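Local coordinates for protein 373aa long hypothetical citrate synthase (Sulfolobus tokodaii, PDB 1VGP) that belongs to the citrate synthase family of mainly helical proteins and assembles from two copies of the same chain, at residues 93-98 against 126-131; 97-102 against 118-123; 133-138 against 323-328. One frame throughout, in Å; residues are numbered along the deposited sequence.

How the contacts relate
Helix 113-135 supplies one side of all three contacts. Contacts 1 and 2 are buried and join it to helix 91-105; they share Thr97 and Ala98 and run into each other where Ile127 CD1 lies 4.2 Å from Leu102 CD1. Both rest on aliphatic side chains, to which contact 1 adds an aromatic ring and contact 2 two lysines. Contact 3 lies at the surface, where the C-terminal end of helix 113-135 meets the segment leading into helix 327-346, and there charged groups take over. It adjoins contact 1 through Tyr131 CD2, 3.6 Å from Phe326 CZ, whereas its centre is about 18 Å from that of contact 2.

Contact 1: 93-98 against 126-131; sequences DILRTA and TIVANY
Ile94, Leu95 and Ala98 of helix 91-105 pack against Ile127, Val128 and Tyr131 of helix 113-135 in a buried helix-helix interface. Ile94 presses its CG1 on one face of the Tyr131 ring, a CH-pi contact in which CG1 stands 3.5 Å from the ring centroid and 16° off the ring normal. The two side chains cross at about a right angle. CG of Tyr131 is anti to its backbone N (chi1 -173°), which carries it toward helix 91-105, and the phenol oxygen OH, at the far end of the ring, is hydrogen-bonded to Arg86 O. The two segments run roughly antiparallel, at 131° with axes 10.0 Å apart, as neighbouring helices of the largely helical citrate synthase fold. Here each helix contributes residues at positions i, i+1 and i+4, which line up along one side of its surface. Ile127 uses two of its ends: CG2 meets Leu95 CD1 at 3.6 Å, and CD1 meets Ala98 CB at the same distance of 3.6 Å. Ile127, extended at chi2, carries CD1 to that methyl group. Leu95 CD1 also touches Val128 CG2 at 4.1 Å, lying against two consecutive residues of helix 113-135. Away from this apolar seam, helix 91-105 borders the second subunit: Arg96 NE and Thr97 OG1 are hydrogen-bonded to Ser100 OG of that subunit. Within the chain, Asp93 OD1 forms a salt bridge with Lys211 NZ.

Contact 2: 97-102 against 118-123; sequences TAVSLL and IKLISK
Val99 and Leu102 meet Lys119, Leu120 and Lys123 in a buried, mainly apolar contact between helices 91-105 and 113-135, on the side of the pair nearer the connection that joins them. The segments run roughly antiparallel, at 145°, and their axes come no closer than 11.5 Å, a separation spanned by side chains. Leu120 reaches across with CD2, which touches Val99 CG1 at 4.0 Å and Leu102 CD1 at 4.1 Å. Against Val99 it crosses at about a right angle. Leu102 brings both of its methyl groups to Lys123: CD1 and CD2 each lie 3.9 Å from Lys123 CD, so the lysine is met on a methylene in the middle of its chain. Beyond that carbon the Lys123 chain bends, chi4 being 90°, and its NZ forms a salt bridge with Glu71 OE1. Lys119 slides past Leu102 in the opposite direction, with NZ 4.0 Å from Leu102 CD2 and hydrogen-bonded to Tyr200 OH. Tyr200 belongs to helix 199-210, which also packs on Leu102 and Leu120. No hydrogen bond links the two segments; the contact therefore relies on dispersion and the exclusion of water, while the lysine amino groups beside it find their polar partners in Glu71 and Tyr200.

Contact 3: 133-138 against 323-328; sequences RLRKGL and EPDFFP
The backbones at Lys136 and Glu323 stay well apart, their CA atoms 10.5 Å from each other, and long side chains bridge the interval. On one side helix 113-135 ends in a Schellman motif with Gly137, at positive phi, as the C' residue: Leu138 N bonds to Arg133 O at 2.9 Å and Gly137 N to Leu134 O at 3.0 Å. On the other side is the segment that leads into helix 327-346. Arg135, in the last turn of the helix and within the span of the Schellman motif, has CG anti to its backbone N (chi1 175°), and its guanidinium reaches Asp325 tip to tip. NH1 donates to Asp325 OD1 at 2.7 Å along a nearly straight line, with an N-H...O angle of 169°, as the strong bond of a salt bridge. The oxygen lies in the guanidinium plane, yet NH1 meets it from above the carboxylate plane, and the two flat groups are turned well out of parallel. NH2 adds only weak bonds to both carboxylate oxygens, the one to Asp325 OD2 at 3.0 Å. Phe326 meets the same guanidinium by its rim: CE2 sits over one face, 3.5 Å from Arg135 NH2, with the planes 89° apart, while NH2 lies at the ring edge. The Phe326 ring also packs on Val128 and Ala132 of helix 113-135, and Pro91 touches Arg135, Asp325 and Phe326. Lys136 and Glu323 form a looser, more exposed pair. Here the carboxylate approaches the lysine's carbon chain, with Glu323 OE1 3.6 Å from Lys136 CD. The opposite charges may still attract each other weakly, though they are too far apart for a salt bridge, Lys136 NZ standing 4.3 Å from Glu323 OE1.

Contact 1: 93-98 against 126-131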
loop_
_atom_site.group_PDB
_atom_site.type_symbol
_atom_site.label_atom_id
_atom_site.label_comp_id
_atom_site.label_asym_id
_atom_site.label_seq_id
_atom_site.Cartn_x
_atom_site.Cartn_y
_atom_site.Cartn_z
ATOM N N ASP A 93 1.023 2.001 12.533
ATOM C CA ASP A 93 0.375 3.145 11.900
ATOM C C ASP A 93 1.260 4.386 12.002
ATOM O O ASP A 93 1.269 5.234 11.101
ATOM C CB ASP A 93 -0.980 3.417 12.551
ATOM C CG ASP A 93 -1.941 2.252 12.412
ATOM O OD1 ASP A 93 -1.731 1.388 11.533
ATOM O OD2 ASP A 93 -2.914 2.203 13.194
ATOM N N ILE A 94 2.014 4.491 13.087
ATOM C CA ILE A 94 2.977 5.574 13.189
ATOM C C ILE A 94 3.989 5.418 12.064
ATOM O O ILE A 94 4.274 6.367 11.328
ATOM C CB ILE A 94 3.715 5.560 14.558
ATOM C CG1 ILE A 94 2.737 5.914 15.675
ATOM C CG2 ILE A 94 4.860 6.563 14.548
ATOM C CD1 ILE A 94 1.991 7.221 15.434
ATOM N N LEU A 95 4.516 4.206 11.934
ATOM C CA LEU A 95 5.554 3.921 10.961
ATOM C C LEU A 95 5.053 4.187 9.534
ATOM O O LEU A 95 5.754 4.786 8.707
ATOM C CB LEU A 95 6.002 2.466 11.110
ATOM C CG LEU A 95 7.360 2.095 10.504
ATOM C CD1 LEU A 95 8.442 3.022 11.048
ATOM C CD2 LEU A 95 7.682 0.645 10.837
ATOM N N ARG A 96 3.837 3.738 9.258
ATOM C CA ARG A 96 3.202 3.933 7.961
ATOM C C ARG A 96 3.119 5.414 7.610
ATOM O O ARG A 96 3.529 5.842 6.526
ATOM C CB ARG A 96 1.793 3.340 7.984
ATOM C CG ARG A 96 1.085 3.331 6.643
ATOM C CD ARG A 96 -0.349 2.876 6.827
ATOM N NE ARG A 96 -1.064 3.774 7.717
ATOM C CZ ARG A 96 -2.131 3.435 8.432
ATOM N NH1 ARG A 96 -2.578 2.190 8.415
ATOM N NH2 ARG A 96 -2.760 4.349 9.161
ATOM N N THR A 97 2.582 6.194 8.537
ATOM C CA THR A 97 2.396 7.612 8.318
ATOM C C THR A 97 3.745 8.330 8.162
ATOM O O THR A 97 3.929 9.170 7.261
ATOM C CB THR A 97 1.600 8.224 9.491
ATOM O OG1 THR A 97 0.446 7.419 9.748
ATOM C CG2 THR A 97 1.143 9.635 9.161
ATOM N N ALA A 98 4.695 7.996 9.029
ATOM C CA ALA A 98 5.990 8.660 9.014
ATOM C C ALA A 98 6.694 8.426 7.678
ATOM O O ALA A 98 7.272 9.346 7.096
ATOM C CB ALA A 98 6.834 8.158 10.160
ATOM N N THR A 126 15.037 5.074 13.824
ATOM C CA THR A 126 14.856 6.408 14.398
ATOM C C THR A 126 13.385 6.722 14.634
ATOM O O THR A 126 13.023 7.270 15.676
ATOM C CB THR A 126 15.438 7.512 13.482
ATOM O OG1 THR A 126 16.677 7.078 12.913
ATOM C CG2 THR A 126 15.692 8.768 14.267
ATOM N N ILE A 127 12.536 6.386 13.664
ATOM C CA ILE A 127 11.089 6.536 13.839
ATOM C C ILE A 127 10.626 5.680 15.017
ATOM O O ILE A 127 9.909 6.149 15.898
ATOM C CB ILE A 127 10.309 6.083 12.584
ATOM C CG1 ILE A 127 10.685 6.959 11.383
ATOM C CG2 ILE A 127 8.813 6.144 12.848
ATOM C CD1 ILE A 127 10.069 6.499 10.074
ATOM N N VAL A 128 11.047 4.421 15.026
ATOM C CA VAL A 128 10.557 3.484 16.017
ATOM C C VAL A 128 11.007 3.894 17.424
ATOM O O VAL A 128 10.182 4.045 18.327
ATOM C CB VAL A 128 11.031 2.044 15.692
ATOM C CG1 VAL A 128 10.527 1.061 16.742
ATOM C CG2 VAL A 128 10.515 1.638 14.320
ATOM N N ALA A 129 12.308 4.094 17.609
ATOM C CA ALA A 129 12.824 4.434 18.934
ATOM C C ALA A 129 12.236 5.755 19.450
ATOM O O ALA A 129 11.852 5.859 20.620
ATOM C CB ALA A 129 14.353 4.516 18.902
ATOM N N ASN A 130 12.159 6.756 18.571
ATOM C CA ASN A 130 11.654 8.075 18.941
ATOM C C ASN A 130 10.220 7.997 19.433
ATOM O O ASN A 130 9.843 8.662 20.396
ATOM C CB ASN A 130 11.724 9.026 17.748
ATOM C CG ASN A 130 13.091 9.670 17.594
ATOM O OD1 ASN A 130 13.278 10.568 16.767
ATOM N ND2 ASN A 130 14.057 9.214 18.393
ATOM N N TYR A 131 9.412 7.177 18.776
ATOM C CA TYR A 131 8.021 7.074 19.178
ATOM C C TYR A 131 7.891 6.380 20.526
ATOM O O TYR A 131 7.040 6.749 21.339
ATOM C CB TYR A 131 7.204 6.307 18.137
ATOM C CG TYR A 131 5.726 6.335 18.451
ATOM C CD1 TYR A 131 5.055 7.547 18.627
ATOM C CD2 TYR A 131 5.004 5.154 18.613
ATOM C CE1 TYR A 131 3.701 7.578 18.959
ATOM C CE2 TYR A 131 3.653 5.170 18.944
ATOM C CZ TYR A 131 3.010 6.383 19.115
ATOM O OH TYR A 131 1.668 6.401 19.430
#

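Contact 2: 97-102 against 118-123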
loop_
_atom_site.group_PDB
_atom_site.type_symbol
_atom_site.label_atom_id
_atom_site.label_comp_id
_atom_site.label_asym_id
_atom_site.label_seq_id
_atom_site.Cartn_x
_atom_site.Cartn_y
_atom_site.Cartn_z
ATOM N N THR A 97 2.582 6.194 8.537
ATOM C CA THR A 97 2.396 7.612 8.318
ATOM C C THR A 97 3.745 8.330 8.162
ATOM O O THR A 97 3.929 9.170 7.261
ATOM C CB THR A 97 1.600 8.224 9.491
ATOM O OG1 THR A 97 0.446 7.419 9.748
ATOM C CG2 THR A 97 1.143 9.635 9.161
ATOM N N ALA A 98 4.695 7.996 9.029
ATOM C CA ALA A 98 5.990 8.660 9.014
ATOM C C ALA A 98 6.694 8.426 7.678
ATOM O O ALA A 98 7.272 9.346 7.096
ATOM C CB ALA A 98 6.834 8.158 10.160
ATOM N N VAL A 99 6.656 7.189 7.192
ATOM C CA VAL A 99 7.267 6.880 5.902
ATOM C C VAL A 99 6.571 7.674 4.793
ATOM O O VAL A 99 7.210 8.168 3.867
ATOM C CB VAL A 99 7.171 5.362 5.595
ATOM C CG1 VAL A 99 7.741 5.062 4.204
ATOM C CG2 VAL A 99 7.913 4.572 6.665
ATOM N N SER A 100 5.253 7.791 4.899
ATOM C CA SER A 100 4.476 8.567 3.946
ATOM C C SER A 100 4.926 10.027 3.968
ATOM O O SER A 100 5.109 10.645 2.920
ATOM C CB SER A 100 2.990 8.481 4.290
ATOM O OG SER A 100 2.207 9.139 3.315
ATOM N N LEU A 101 5.099 10.570 5.172
ATOM C CA LEU A 101 5.566 11.944 5.336
ATOM C C LEU A 101 6.976 12.094 4.785
ATOM O O LEU A 101 7.300 13.084 4.125
ATOM C CB LEU A 101 5.536 12.341 6.816
ATOM C CG LEU A 101 4.148 12.476 7.440
ATOM C CD1 LEU A 101 4.222 12.277 8.942
ATOM C CD2 LEU A 101 3.582 13.842 7.106
ATOM N N LEU A 102 7.820 11.104 5.045
ATOM C CA LEU A 102 9.174 11.131 4.520
ATOM C C LEU A 102 9.150 11.321 3.008
ATOM O O LEU A 102 9.982 12.041 2.454
ATOM C CB LEU A 102 9.906 9.843 4.889
ATOM C CG LEU A 102 10.556 9.858 6.278
ATOM C CD1 LEU A 102 11.190 8.506 6.586
ATOM C CD2 LEU A 102 11.610 10.955 6.321
ATOM N N ILE A 118 18.619 3.168 0.932
ATOM C CA ILE A 118 19.491 3.252 2.099
ATOM C C ILE A 118 18.904 4.192 3.139
ATOM O O ILE A 118 18.727 3.828 4.306
ATOM C CB ILE A 118 20.879 3.810 1.759
ATOM C CG1 ILE A 118 21.466 3.103 0.534
ATOM C CG2 ILE A 118 21.782 3.684 2.968
ATOM C CD1 ILE A 118 21.647 1.634 0.699
ATOM N N LYS A 119 18.605 5.416 2.710
ATOM C CA LYS A 119 18.174 6.462 3.631
ATOM C C LYS A 119 16.872 6.078 4.341
ATOM O O LYS A 119 16.743 6.246 5.556
ATOM C CB LYS A 119 18.020 7.794 2.877
ATOM C CG LYS A 119 16.948 7.802 1.784
ATOM C CD LYS A 119 15.972 8.982 1.931
ATOM C CE LYS A 119 15.054 8.821 3.158
ATOM N NZ LYS A 119 14.158 10.006 3.396
ATOM N N LEU A 120 15.914 5.551 3.589
ATOM C CA LEU A 120 14.687 5.039 4.185
ATOM C C LEU A 120 14.988 4.009 5.268
ATOM O O LEU A 120 14.474 4.103 6.387
ATOM C CB LEU A 120 13.807 4.393 3.112
ATOM C CG LEU A 120 12.377 4.912 2.998
ATOM C CD1 LEU A 120 11.572 3.942 2.144
ATOM C CD2 LEU A 120 11.749 5.078 4.379
ATOM N N ILE A 121 15.823 3.030 4.918
ATOM C CA ILE A 121 16.146 1.910 5.798
ATOM C C ILE A 121 16.744 2.424 7.110
ATOM O O ILE A 121 16.438 1.928 8.194
ATOM C CB ILE A 121 17.162 0.959 5.101
ATOM C CG1 ILE A 121 16.486 0.270 3.919
ATOM C CG2 ILE A 121 17.693 -0.069 6.083
ATOM C CD1 ILE A 121 17.426 -0.463 3.012
ATOM N N SER A 122 17.591 3.434 6.989
ATOM C CA SER A 122 18.309 3.974 8.122
ATOM C C SER A 122 17.420 4.761 9.087
ATOM O O SER A 122 17.754 4.910 10.268
ATOM C CB SER A 122 19.440 4.865 7.635
ATOM O OG SER A 122 19.227 6.191 8.069
ATOM N N LYS A 123 16.291 5.261 8.595
ATOM C CA LYS A 123 15.405 6.074 9.423
ATOM C C LYS A 123 14.359 5.272 10.189
ATOM O O LYS A 123 13.785 5.775 11.156
ATOM C CB LYS A 123 14.693 7.123 8.569
ATOM C CG LYS A 123 15.577 8.295 8.158
ATOM C CD LYS A 123 14.985 9.028 6.978
ATOM C CE LYS A 123 15.778 10.276 6.663
ATOM N NZ LYS A 123 16.856 9.991 5.691
#

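Contact 3: 133-138 against 323-328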
loop_
_atom_site.group_PDB
_atom_site.type_symbol
_atom_site.label_atom_id
_atom_site.label_comp_id
_atom_site.label_asym_id
_atom_site.label_seq_id
_atom_site.Cartn_x
_atom_site.Cartn_y
_atom_site.Cartn_z
ATOM N N ARG A 133 9.990 6.376 23.053
ATOM C CA ARG A 133 10.335 7.315 24.116
ATOM C C ARG A 133 9.204 8.305 24.341
ATOM O O ARG A 133 8.683 8.438 25.447
ATOM C CB ARG A 133 11.604 8.083 23.748
ATOM C CG ARG A 133 12.756 7.211 23.278
ATOM C CD ARG A 133 13.666 6.841 24.432
ATOM N NE ARG A 133 14.041 8.011 25.214
ATOM C CZ ARG A 133 14.860 7.980 26.258
ATOM N NH1 ARG A 133 15.464 6.848 26.600
ATOM N NH2 ARG A 133 15.068 9.080 26.968
ATOM N N LEU A 134 8.835 9.005 23.275
ATOM C CA LEU A 134 7.733 9.963 23.321
ATOM C C LEU A 134 6.486 9.345 23.945
ATOM O O LEU A 134 5.785 9.981 24.721
ATOM C CB LEU A 134 7.416 10.443 21.906
ATOM C CG LEU A 134 8.032 11.762 21.443
ATOM C CD1 LEU A 134 9.293 12.072 22.228
ATOM C CD2 LEU A 134 8.330 11.669 19.953
ATOM N N ARG A 135 6.212 8.100 23.593
ATOM C CA ARG A 135 5.031 7.425 24.093
ATOM C C ARG A 135 5.160 7.241 25.601
ATOM O O ARG A 135 4.190 7.402 26.337
ATOM C CB ARG A 135 4.878 6.068 23.401
ATOM C CG ARG A 135 3.747 5.224 23.917
ATOM C CD ARG A 135 4.051 3.764 23.685
ATOM N NE ARG A 135 3.070 3.169 22.789
ATOM C CZ ARG A 135 2.764 1.876 22.760
ATOM N NH1 ARG A 135 1.752 1.458 22.009
ATOM N NH2 ARG A 135 3.469 1.001 23.474
ATOM N N LYS A 136 6.366 6.911 26.055
ATOM C CA LYS A 136 6.625 6.711 27.477
ATOM C C LYS A 136 6.903 8.031 28.191
ATOM O O LYS A 136 7.338 8.034 29.338
ATOM C CB LYS A 136 7.815 5.767 27.681
ATOM C CG LYS A 136 7.430 4.308 27.862
ATOM C CD LYS A 136 8.596 3.474 28.385
ATOM C CE LYS A 136 9.500 2.992 27.262
ATOM N NZ LYS A 136 10.749 2.363 27.781
ATOM N N GLY A 137 6.659 9.149 27.515
ATOM C CA GLY A 137 6.794 10.444 28.158
ATOM C C GLY A 137 8.228 10.928 28.293
ATOM O O GLY A 137 8.492 11.937 28.944
ATOM N N LEU A 138 9.162 10.206 27.685
ATOM C CA LEU A 138 10.560 10.622 27.663
ATOM C C LEU A 138 10.777 11.522 26.457
ATOM O O LEU A 138 9.814 11.913 25.795
ATOM C CB LEU A 138 11.467 9.396 27.574
ATOM C CG LEU A 138 11.058 8.244 28.491
ATOM C CD1 LEU A 138 11.995 7.064 28.296
ATOM C CD2 LEU A 138 11.080 8.718 29.931
ATOM N N GLU A 323 8.337 -2.837 23.985
ATOM C CA GLU A 323 7.028 -3.280 24.415
ATOM C C GLU A 323 6.390 -4.044 23.265
ATOM O O GLU A 323 6.643 -3.769 22.085
ATOM C CB GLU A 323 6.214 -2.069 24.856
ATOM C CG GLU A 323 7.068 -1.051 25.623
ATOM C CD GLU A 323 6.381 -0.482 26.845
ATOM O OE1 GLU A 323 6.966 0.425 27.485
ATOM O OE2 GLU A 323 5.257 -0.934 27.168
ATOM N N PRO A 324 5.578 -5.051 23.600
ATOM C CA PRO A 324 5.024 -6.000 22.631
ATOM C C PRO A 324 4.383 -5.426 21.380
ATOM O O PRO A 324 4.389 -6.080 20.342
ATOM C CB PRO A 324 4.034 -6.831 23.452
ATOM C CG PRO A 324 3.947 -6.143 24.790
ATOM C CD PRO A 324 5.231 -5.425 24.976
ATOM N N ASP A 325 3.826 -4.225 21.441
ATOM C CA ASP A 325 3.170 -3.717 20.238
ATOM C C ASP A 325 4.143 -2.966 19.345
ATOM O O ASP A 325 3.774 -2.434 18.297
ATOM C CB ASP A 325 1.959 -2.840 20.591
ATOM C CG ASP A 325 2.296 -1.741 21.560
ATOM O OD1 ASP A 325 1.350 -1.183 22.159
ATOM O OD2 ASP A 325 3.501 -1.437 21.720
ATOM N N PHE A 326 5.404 -2.954 19.757
ATOM C CA PHE A 326 6.481 -2.435 18.922
ATOM C C PHE A 326 7.176 -3.548 18.150
ATOM O O PHE A 326 7.957 -3.281 17.244
ATOM C CB PHE A 326 7.500 -1.704 19.791
ATOM C CG PHE A 326 7.198 -0.251 19.973
ATOM C CD1 PHE A 326 7.737 0.692 19.111
ATOM C CD2 PHE A 326 6.361 0.178 21.002
ATOM C CE1 PHE A 326 7.451 2.045 19.268
ATOM C CE2 PHE A 326 6.070 1.531 21.165
ATOM C CZ PHE A 326 6.615 2.467 20.297
ATOM N N PHE A 327 6.893 -4.793 18.517
ATOM C CA PHE A 327 7.587 -5.932 17.920
ATOM C C PHE A 327 7.468 -5.947 16.388
ATOM O O PHE A 327 8.474 -6.043 15.685
ATOM C CB PHE A 327 7.054 -7.253 18.501
ATOM C CG PHE A 327 7.363 -7.453 19.969
ATOM C CD1 PHE A 327 6.854 -8.554 20.651
ATOM C CD2 PHE A 327 8.157 -6.546 20.670
ATOM C CE1 PHE A 327 7.134 -8.747 22.002
ATOM C CE2 PHE A 327 8.440 -6.738 22.026
ATOM C CZ PHE A 327 7.925 -7.839 22.689
ATOM N N PRO A 328 6.234 -5.844 15.856
ATOM C CA PRO A 328 6.065 -5.803 14.396
ATOM C C PRO A 328 6.858 -4.697 13.714
ATOM O O PRO A 328 7.403 -4.891 12.622
ATOM C CB PRO A 328 4.555 -5.618 14.207
ATOM C CG PRO A 328 4.051 -5.148 15.531
ATOM C CD PRO A 328 4.932 -5.812 16.545
#